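PDB 4RUN: odorant-binding protein 2a from Homo sapiens, which binds and carries small hydrophobic volatile molecules, favouring aldehydes and large fatty acids. Local coordinates for residues Arg30-Pro36 with Phe143-Gly149; Asp94-Tyr98 with Met110-Gly115. The protein carries 2 engineered substitutions. All blocks are in the same frame, centred on the assembly; numbering follows the deposited sequence.

Interaction 1 of 2, residues Arg30-Pro36 with Phe143-Gly149; sequences RPRKVSP and FMPLQTG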
ATOM      1  N   ARG A  30      -8.009  10.105  -3.479  1.00 46.24           N
ATOM      2  CA  ARG A  30      -6.574   9.844  -3.387  1.00 45.54           C
ATOM      3  C   ARG A  30      -5.870  10.503  -2.199  1.00 46.12           C
ATOM      4  O   ARG A  30      -6.041  11.694  -1.977  1.00 50.17           O
ATOM      5  CB  ARG A  30      -5.870  10.368  -4.616  1.00 48.51           C
ATOM      6  CG  ARG A  30      -6.368   9.770  -5.907  1.00 51.90           C
ATOM      7  CD  ARG A  30      -5.574  10.281  -7.071  1.00 52.77           C
ATOM      8  NE  ARG A  30      -6.000   9.631  -8.298  1.00 54.64           N
ATOM      9  CZ  ARG A  30      -5.301   9.645  -9.425  1.00 53.79           C
ATOM     10  NH1 ARG A  30      -4.134  10.291  -9.489  1.00 53.61           N
ATOM     11  NH2 ARG A  30      -5.770   9.007 -10.479  1.00 53.21           N
ATOM     12  N   PRO A  31      -5.049   9.742  -1.462  1.00 43.72           N
ATOM     13  CA  PRO A  31      -4.175  10.291  -0.449  1.00 46.67           C
ATOM     14  C   PRO A  31      -3.260  11.406  -0.975  1.00 49.46           C
ATOM     15  O   PRO A  31      -2.571  11.202  -1.963  1.00 50.54           O
ATOM     16  CB  PRO A  31      -3.335   9.085  -0.038  1.00 46.06           C
ATOM     17  CG  PRO A  31      -4.190   7.903  -0.325  1.00 42.53           C
ATOM     18  CD  PRO A  31      -4.963   8.276  -1.529  1.00 42.39           C
ATOM     19  N   ARG A  32      -3.292  12.576  -0.338  1.00 50.98           N
ATOM     20  CA  ARG A  32      -2.393  13.670  -0.665  1.00 53.21           C
ATOM     21  C   ARG A  32      -1.096  13.442   0.051  1.00 52.61           C
ATOM     22  O   ARG A  32      -0.032  13.705  -0.489  1.00 54.96           O
ATOM     23  CB  ARG A  32      -2.923  15.017  -0.178  1.00 59.56           C
ATOM     24  CG  ARG A  32      -4.130  15.553  -0.921  1.00 62.83           C
ATOM     25  CD  ARG A  32      -4.679  16.791  -0.217  1.00 67.39           C
ATOM     26  NE  ARG A  32      -3.620  17.742   0.172  1.00 71.04           N
ATOM     27  CZ  ARG A  32      -3.393  18.217   1.408  1.00 74.02           C
ATOM     28  NH1 ARG A  32      -4.141  17.859   2.446  1.00 73.70           N
ATOM     29  NH2 ARG A  32      -2.395  19.071   1.618  1.00 77.22           N
ATOM     30  N   LYS A  33      -1.204  13.012   1.302  1.00 52.16           N
ATOM     31  CA  LYS A  33      -0.063  12.824   2.173  1.00 52.25           C
ATOM     32  C   LYS A  33      -0.214  11.470   2.803  1.00 50.83           C
ATOM     33  O   LYS A  33      -1.269  10.888   2.733  1.00 49.87           O
ATOM     34  CB  LYS A  33      -0.023  13.906   3.249  1.00 55.63           C
ATOM     35  CG  LYS A  33      -0.047  15.319   2.676  1.00 58.94           C
ATOM     36  CD  LYS A  33      -0.082  16.394   3.753  1.00 61.70           C
ATOM     37  CE  LYS A  33       0.500  17.698   3.230  1.00 65.06           C
ATOM     38  NZ  LYS A  33       0.482  18.769   4.259  1.00 70.81           N
ATOM     39  N   VAL A  34       0.850  10.968   3.410  1.00 55.31           N
ATOM     40  CA  VAL A  34       0.833   9.651   4.027  1.00 54.83           C
ATOM     41  C   VAL A  34       1.979   9.519   5.031  1.00 55.14           C
ATOM     42  O   VAL A  34       3.083   9.989   4.782  1.00 59.08           O
ATOM     43  CB  VAL A  34       0.927   8.543   2.954  1.00 54.73           C
ATOM     44  CG1 VAL A  34       2.301   8.548   2.296  1.00 57.14           C
ATOM     45  CG2 VAL A  34       0.623   7.180   3.563  1.00 54.43           C
ATOM     46  N   SER A  35       1.701   8.894   6.169  1.00 54.76           N
ATOM     47  CA  SER A  35       2.702   8.678   7.207  1.00 56.06           C
ATOM     48  C   SER A  35       3.484   7.408   6.918  1.00 56.38           C
ATOM     49  O   SER A  35       3.156   6.687   5.979  1.00 55.38           O
ATOM     50  CB  SER A  35       2.005   8.561   8.560  1.00 58.77           C
ATOM     51  OG  SER A  35       1.246   7.362   8.648  1.00 57.56           O
ATOM     52  N   PRO A  36       4.526   7.117   7.725  1.00 61.78           N
ATOM     53  CA  PRO A  36       5.120   5.780   7.684  1.00 63.34           C
ATOM     54  C   PRO A  36       4.129   4.726   8.150  1.00 64.69           C
ATOM     55  O   PRO A  36       3.238   5.029   8.940  1.00 66.53           O
ATOM     56  CB  PRO A  36       6.290   5.867   8.675  1.00 66.40           C
ATOM     57  CG  PRO A  36       6.600   7.318   8.779  1.00 66.69           C
ATOM     58  CD  PRO A  36       5.286   8.016   8.613  1.00 65.80           C
ATOM     59  N   PHE A 143       0.515   8.010  -8.862  1.00 39.64           N
ATOM     60  CA  PHE A 143       0.666   9.269  -8.156  1.00 39.12           C
ATOM     61  C   PHE A 143       1.499   8.988  -6.905  1.00 39.06           C
ATOM     62  O   PHE A 143       1.614   7.838  -6.451  1.00 36.73           O
ATOM     63  CB  PHE A 143      -0.721   9.892  -7.883  1.00 39.23           C
ATOM     64  CG  PHE A 143      -1.571   9.119  -6.915  1.00 39.88           C
ATOM     65  CD1 PHE A 143      -2.426   8.120  -7.363  1.00 40.32           C
ATOM     66  CD2 PHE A 143      -1.546   9.412  -5.554  1.00 40.93           C
ATOM     67  CE1 PHE A 143      -3.223   7.420  -6.465  1.00 41.41           C
ATOM     68  CE2 PHE A 143      -2.342   8.717  -4.650  1.00 39.90           C
ATOM     69  CZ  PHE A 143      -3.185   7.723  -5.104  1.00 41.09           C
ATOM     70  N   MET A 144       2.130  10.032  -6.388  1.00 42.09           N
ATOM     71  CA  MET A 144       3.109   9.877  -5.326  1.00 45.65           C
ATOM     72  C   MET A 144       2.784  10.788  -4.170  1.00 46.15           C
ATOM     73  O   MET A 144       3.102  11.981  -4.184  1.00 47.75           O
ATOM     74  CB  MET A 144       4.497  10.171  -5.871  1.00 48.29           C
ATOM     75  CG  MET A 144       4.844   9.302  -7.069  1.00 48.97           C
ATOM     76  SD  MET A 144       6.106  10.135  -8.017  1.00 54.02           S
ATOM     77  CE  MET A 144       7.442  10.152  -6.820  1.00 54.09           C
ATOM     78  N   PRO A 145       2.142  10.232  -3.148  1.00 45.68           N
ATOM     79  CA  PRO A 145       1.742  11.149  -2.091  1.00 47.57           C
ATOM     80  C   PRO A 145       2.919  11.670  -1.282  1.00 48.53           C
ATOM     81  O   PRO A 145       3.988  11.074  -1.291  1.00 52.13           O
ATOM     82  CB  PRO A 145       0.796  10.313  -1.233  1.00 46.17           C
ATOM     83  CG  PRO A 145       1.166   8.904  -1.506  1.00 46.81           C
ATOM     84  CD  PRO A 145       1.680   8.855  -2.918  1.00 44.89           C
ATOM     85  N   LEU A 146       2.730  12.812  -0.641  1.00 51.43           N
ATOM     86  CA  LEU A 146       3.767  13.423   0.176  1.00 55.70           C
ATOM     87  C   LEU A 146       3.992  12.572   1.404  1.00 59.83           C
ATOM     88  O   LEU A 146       3.030  12.168   2.051  1.00 58.45           O
ATOM     89  CB  LEU A 146       3.331  14.809   0.590  1.00 59.40           C
ATOM     90  CG  LEU A 146       3.524  15.881  -0.472  1.00 60.87           C
ATOM     91  CD1 LEU A 146       2.933  17.182   0.074  1.00 62.28           C
ATOM     92  CD2 LEU A 146       4.993  16.021  -0.878  1.00 62.25           C
ATOM     93  N   GLN A 147       5.251  12.252   1.703  1.00 64.88           N
ATOM     94  CA  GLN A 147       5.558  11.470   2.893  1.00 69.33           C
ATOM     95  C   GLN A 147       5.689  12.402   4.078  1.00 70.45           C
ATOM     96  O   GLN A 147       6.386  13.406   3.998  1.00 74.34           O
ATOM     97  CB  GLN A 147       6.827  10.655   2.717  1.00 73.21           C
ATOM     98  CG  GLN A 147       6.859   9.441   3.651  1.00 78.57           C
ATOM     99  CD  GLN A 147       6.324   8.184   2.994  1.00 79.98           C
ATOM    100  OE1 GLN A 147       5.456   7.484   3.545  1.00 76.21           O
ATOM    101  NE2 GLN A 147       6.849   7.876   1.806  1.00 81.80           N
ATOM    102  N   THR A 148       5.003  12.072   5.168  1.00 68.99           N
ATOM    103  CA  THR A 148       4.911  12.958   6.319  1.00 70.17           C
ATOM    104  C   THR A 148       4.922  12.156   7.604  1.00 71.94           C
ATOM    105  O   THR A 148       4.926  10.936   7.575  1.00 69.34           O
ATOM    106  CB  THR A 148       3.598  13.769   6.297  1.00 68.75           C
ATOM    107  OG1 THR A 148       2.485  12.864   6.323  1.00 66.48           O
ATOM    108  CG2 THR A 148       3.519  14.649   5.054  1.00 66.21           C
ATOM    109  N   GLY A 149       4.939  12.860   8.730  1.00 76.00           N
ATOM    110  CA  GLY A 149       4.621  12.261  10.011  1.00 78.78           C
ATOM    111  C   GLY A 149       3.112  12.082  10.070  1.00 78.15           C
ATOM    112  O   GLY A 149       2.399  12.381   9.104  1.00 70.98           O
TER
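The aliphatic part of Arg30 lies over one face of the Phe143 ring. CB of Arg30 starts over the far rim, 3.8 Å from CZ of Phe143, and CG stays close to CZ and CE1. Extended from CG to NE (chi2 -177°, chi3 176°), the chain carries CD over the ring face, 3.8 Å from the centroid, in a CH-pi contact. NE runs on past CE1 and CD1, CZ of Arg30 also lies near CD1, and NH1 ends 3.5 Å from CD1, the guanidinium plane only 19° from that of the ring; NH2 makes a long, weak ion pair with Asp141. Pro31 crosses the same ring at about a right angle, its CD near CZ. Farther along, the backbones join as a short parallel pair: Leu146 N donates to Arg32 O, Val34 N to Leu146 O and Thr148 N to Val34 O. Lys33 and Leu146 run side by side on one face; on the other, Val34 crosses Gln147, CG1 3.6 Å from OE1 of Gln147. Strand 146-147 thus adds a parallel partner to strand 33-41 of the lipocalin barrel, while Phe143 packs on Met19 of strand 12-21, sharing a backbone hydrogen bond, and Gln147 NE2 hydrogen-bonds to Val16 O.

Interaction 2 of 2, residues Asp94-Tyr98 with Met110-Gly115; sequences DYVFY and MGNLVG. Engineered in segment 110-115: Asn112 (natural residue Lys).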
ATOM      1  N   ASP A  94      12.957  -2.494  -2.926  1.00 68.77           N
ATOM      2  CA  ASP A  94      11.602  -2.184  -2.517  1.00 64.40           C
ATOM      3  C   ASP A  94      10.676  -3.335  -2.852  1.00 63.86           C
ATOM      4  O   ASP A  94      11.053  -4.287  -3.543  1.00 68.64           O
ATOM      5  CB  ASP A  94      11.104  -0.916  -3.214  1.00 60.24           C
ATOM      6  CG  ASP A  94      11.810   0.332  -2.738  1.00 60.56           C
ATOM      7  OD1 ASP A  94      12.324   0.364  -1.611  1.00 64.07           O
ATOM      8  OD2 ASP A  94      11.859   1.307  -3.493  1.00 60.40           O
ATOM      9  N   TYR A  95       9.455  -3.230  -2.349  1.00 58.75           N
ATOM     10  CA  TYR A  95       8.433  -4.233  -2.548  1.00 57.82           C
ATOM     11  C   TYR A  95       7.210  -3.549  -3.140  1.00 55.26           C
ATOM     12  O   TYR A  95       7.092  -2.323  -3.086  1.00 49.90           O
ATOM     13  CB  TYR A  95       8.045  -4.850  -1.216  1.00 58.91           C
ATOM     14  CG  TYR A  95       9.041  -5.799  -0.600  1.00 62.81           C
ATOM     15  CD1 TYR A  95      10.124  -5.331   0.131  1.00 64.46           C
ATOM     16  CD2 TYR A  95       8.858  -7.168  -0.694  1.00 66.00           C
ATOM     17  CE1 TYR A  95      11.015  -6.209   0.732  1.00 68.82           C
ATOM     18  CE2 TYR A  95       9.739  -8.052  -0.109  1.00 70.57           C
ATOM     19  CZ  TYR A  95      10.817  -7.573   0.608  1.00 72.43           C
ATOM     20  OH  TYR A  95      11.698  -8.463   1.196  1.00 78.43           O
ATOM     21  N   VAL A  96       6.299  -4.356  -3.671  1.00 57.30           N
ATOM     22  CA  VAL A  96       4.988  -3.875  -4.093  1.00 57.93           C
ATOM     23  C   VAL A  96       3.903  -4.452  -3.200  1.00 60.66           C
ATOM     24  O   VAL A  96       3.908  -5.638  -2.896  1.00 64.36           O
ATOM     25  CB  VAL A  96       4.690  -4.251  -5.541  1.00 58.14           C
ATOM     26  CG1 VAL A  96       3.262  -3.883  -5.908  1.00 55.73           C
ATOM     27  CG2 VAL A  96       5.676  -3.547  -6.449  1.00 59.42           C
ATOM     28  N   PHE A  97       2.992  -3.586  -2.773  1.00 60.66           N
ATOM     29  CA  PHE A  97       1.878  -3.958  -1.927  1.00 63.75           C
ATOM     30  C   PHE A  97       0.653  -3.848  -2.811  1.00 62.05           C
ATOM     31  O   PHE A  97       0.200  -2.759  -3.135  1.00 63.49           O
ATOM     32  CB  PHE A  97       1.825  -2.993  -0.752  1.00 65.79           C
ATOM     33  CG  PHE A  97       0.669  -3.185   0.168  1.00 70.55           C
ATOM     34  CD1 PHE A  97      -0.571  -2.597  -0.108  1.00 71.41           C
ATOM     35  CD2 PHE A  97       0.835  -3.875   1.358  1.00 74.96           C
ATOM     36  CE1 PHE A  97      -1.629  -2.738   0.769  1.00 72.15           C
ATOM     37  CE2 PHE A  97      -0.219  -4.014   2.239  1.00 78.79           C
ATOM     38  CZ  PHE A  97      -1.453  -3.445   1.945  1.00 76.52           C
ATOM     39  N   TYR A  98       0.145  -4.995  -3.227  1.00 63.83           N
ATOM     40  CA  TYR A  98      -0.954  -5.078  -4.175  1.00 65.02           C
ATOM     41  C   TYR A  98      -2.175  -5.515  -3.391  1.00 62.75           C
ATOM     42  O   TYR A  98      -2.074  -6.443  -2.590  1.00 65.31           O
ATOM     43  CB  TYR A  98      -0.584  -6.101  -5.258  1.00 71.72           C
ATOM     44  CG  TYR A  98      -1.565  -6.226  -6.397  1.00 78.56           C
ATOM     45  CD1 TYR A  98      -1.925  -5.119  -7.162  1.00 78.95           C
ATOM     46  CD2 TYR A  98      -2.117  -7.473  -6.739  1.00 89.34           C
ATOM     47  CE1 TYR A  98      -2.828  -5.237  -8.219  1.00 84.02           C
ATOM     48  CE2 TYR A  98      -3.017  -7.606  -7.798  1.00 91.70           C
ATOM     49  CZ  TYR A  98      -3.373  -6.485  -8.538  1.00 89.16           C
ATOM     50  OH  TYR A  98      -4.259  -6.618  -9.589  1.00 87.45           O
ATOM     51  N   MET A 110      -5.459  -1.892  -6.240  1.00 54.32           N
ATOM     52  CA  MET A 110      -4.659  -0.786  -5.747  1.00 53.92           C
ATOM     53  C   MET A 110      -3.248  -1.291  -5.472  1.00 53.92           C
ATOM     54  O   MET A 110      -3.057  -2.360  -4.892  1.00 58.44           O
ATOM     55  CB  MET A 110      -5.303  -0.222  -4.482  1.00 56.43           C
ATOM     56  CG  MET A 110      -4.658   1.048  -3.961  1.00 61.63           C
ATOM     57  SD  MET A 110      -5.335   1.587  -2.372  1.00 64.73           S
ATOM     58  CE  MET A 110      -7.005   0.924  -2.414  1.00 65.38           C
ATOM     59  N   GLY A 111      -2.258  -0.518  -5.895  1.00 49.62           N
ATOM     60  CA  GLY A 111      -0.869  -0.906  -5.746  1.00 48.16           C
ATOM     61  C   GLY A 111      -0.081   0.166  -5.034  1.00 45.93           C
ATOM     62  O   GLY A 111      -0.311   1.344  -5.237  1.00 43.81           O
ATOM     63  N   ASN A 112       0.853  -0.241  -4.187  1.00 47.12           N
ATOM     64  CA  ASN A 112       1.684   0.709  -3.480  1.00 46.74           C
ATOM     65  C   ASN A 112       3.128   0.269  -3.505  1.00 46.62           C
ATOM     66  O   ASN A 112       3.442  -0.888  -3.225  1.00 50.93           O
ATOM     67  CB  ASN A 112       1.202   0.864  -2.043  1.00 48.85           C
ATOM     68  CG  ASN A 112      -0.255   1.262  -1.968  1.00 50.45           C
ATOM     69  OD1 ASN A 112      -0.609   2.390  -2.275  1.00 51.72           O
ATOM     70  ND2 ASN A 112      -1.108   0.329  -1.595  1.00 53.94           N
ATOM     71  N   LEU A 113       3.999   1.194  -3.879  1.00 43.16           N
ATOM     72  CA  LEU A 113       5.421   0.974  -3.826  1.00 42.70           C
ATOM     73  C   LEU A 113       5.857   1.255  -2.410  1.00 44.31           C
ATOM     74  O   LEU A 113       5.674   2.366  -1.909  1.00 45.38           O
ATOM     75  CB  LEU A 113       6.135   1.910  -4.797  1.00 41.02           C
ATOM     76  CG  LEU A 113       7.654   1.769  -4.848  1.00 42.35           C
ATOM     77  CD1 LEU A 113       8.036   0.386  -5.334  1.00 43.84           C
ATOM     78  CD2 LEU A 113       8.248   2.829  -5.749  1.00 42.32           C
ATOM     79  N   VAL A 114       6.464   0.266  -1.773  1.00 47.75           N
ATOM     80  CA  VAL A 114       6.848   0.384  -0.375  1.00 51.06           C
ATOM     81  C   VAL A 114       8.294  -0.047  -0.136  1.00 55.12           C
ATOM     82  O   VAL A 114       8.804  -0.950  -0.799  1.00 56.13           O
ATOM     83  CB  VAL A 114       5.895  -0.433   0.523  1.00 52.58           C
ATOM     84  CG1 VAL A 114       4.508   0.164   0.454  1.00 50.42           C
ATOM     85  CG2 VAL A 114       5.837  -1.903   0.100  1.00 53.91           C
ATOM     86  N   GLY A 115       8.959   0.612   0.812  1.00 58.49           N
ATOM     87  CA  GLY A 115      10.328   0.265   1.150  1.00 62.20           C
ATOM     88  C   GLY A 115      10.717   0.658   2.552  1.00 67.15           C
ATOM     89  O   GLY A 115      10.033   1.429   3.216  1.00 71.11           O
TER
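Tyr95 N donates an almost perfectly straight 2.8 Å hydrogen bond to Val114 O, with an angle of 179° at the hydrogen, and Val114 N answers to Tyr95 O. This double exchange belongs to a beta hairpin of the lipocalin barrel, formed by strands 95-103 and 106-115, and it shows how regular antiparallel pairing sorts side chains onto two faces. One residue pair is skipped, and the exchange then recurs at Phe97 and Asn112, where Phe97 N reaches Asn112 O at 2.8 Å.

On the face that carries Tyr95, Phe97, Asn112 and Val114, CG2 of Val114 sits between Tyr95 and Phe97 of the facing strand, 3.9 Å from Tyr95 CB and 4.2 Å from Phe97 CB. A chi1 of 176°, which puts CG opposite the backbone N, lays Phe97 alongside Asn112, an engineered residue where the natural protein has lysine. Ring and amide planes are turned 45° apart, and ND2 of Asn112 approaches CD1 of Phe97 obliquely. The other face bears Val96 and Leu113, and both touch Phe128 of helix 122-134, the helix that lies against the outside of the barrel in lipocalins.

At the open end of the pair, Asp94 sets CB 3.9 Å from CD1 of Leu113, while its OD1 forms a salt bridge with Lys17 of strand 12-21. Replacing Asp94 with an alanine would probably leave the Lys17 ammonium without its ionic mate and weaken the tie between the hairpin and strand 12-21. The same carboxylate passes close beside the backbone of a residue that has no side chain to meet it: OD1 of Asp94 lies 3.4 Å from CA of Gly115.

How the interactions relate
Interaction 1 and interaction 2 lie on the same curled sheet, their centres about 14 Å apart and their nearest atoms about 7 Å. Strand 12-21 bridges them: it pairs antiparallel with strand 33-41 and strand 142-143 near the first and with strand 106-115 of the second. Met19 sums this up, touching Pro31 and Phe143 of interaction 1 and Met110 and Asn112 of interaction 2. Along the chain, the local hairpin is nested within the long loop closed by 30-36 with 143-149. A bound citrate, probably from the crystallisation liquor, lies about 3 Å from the side chain of Met110, nearest atoms compared.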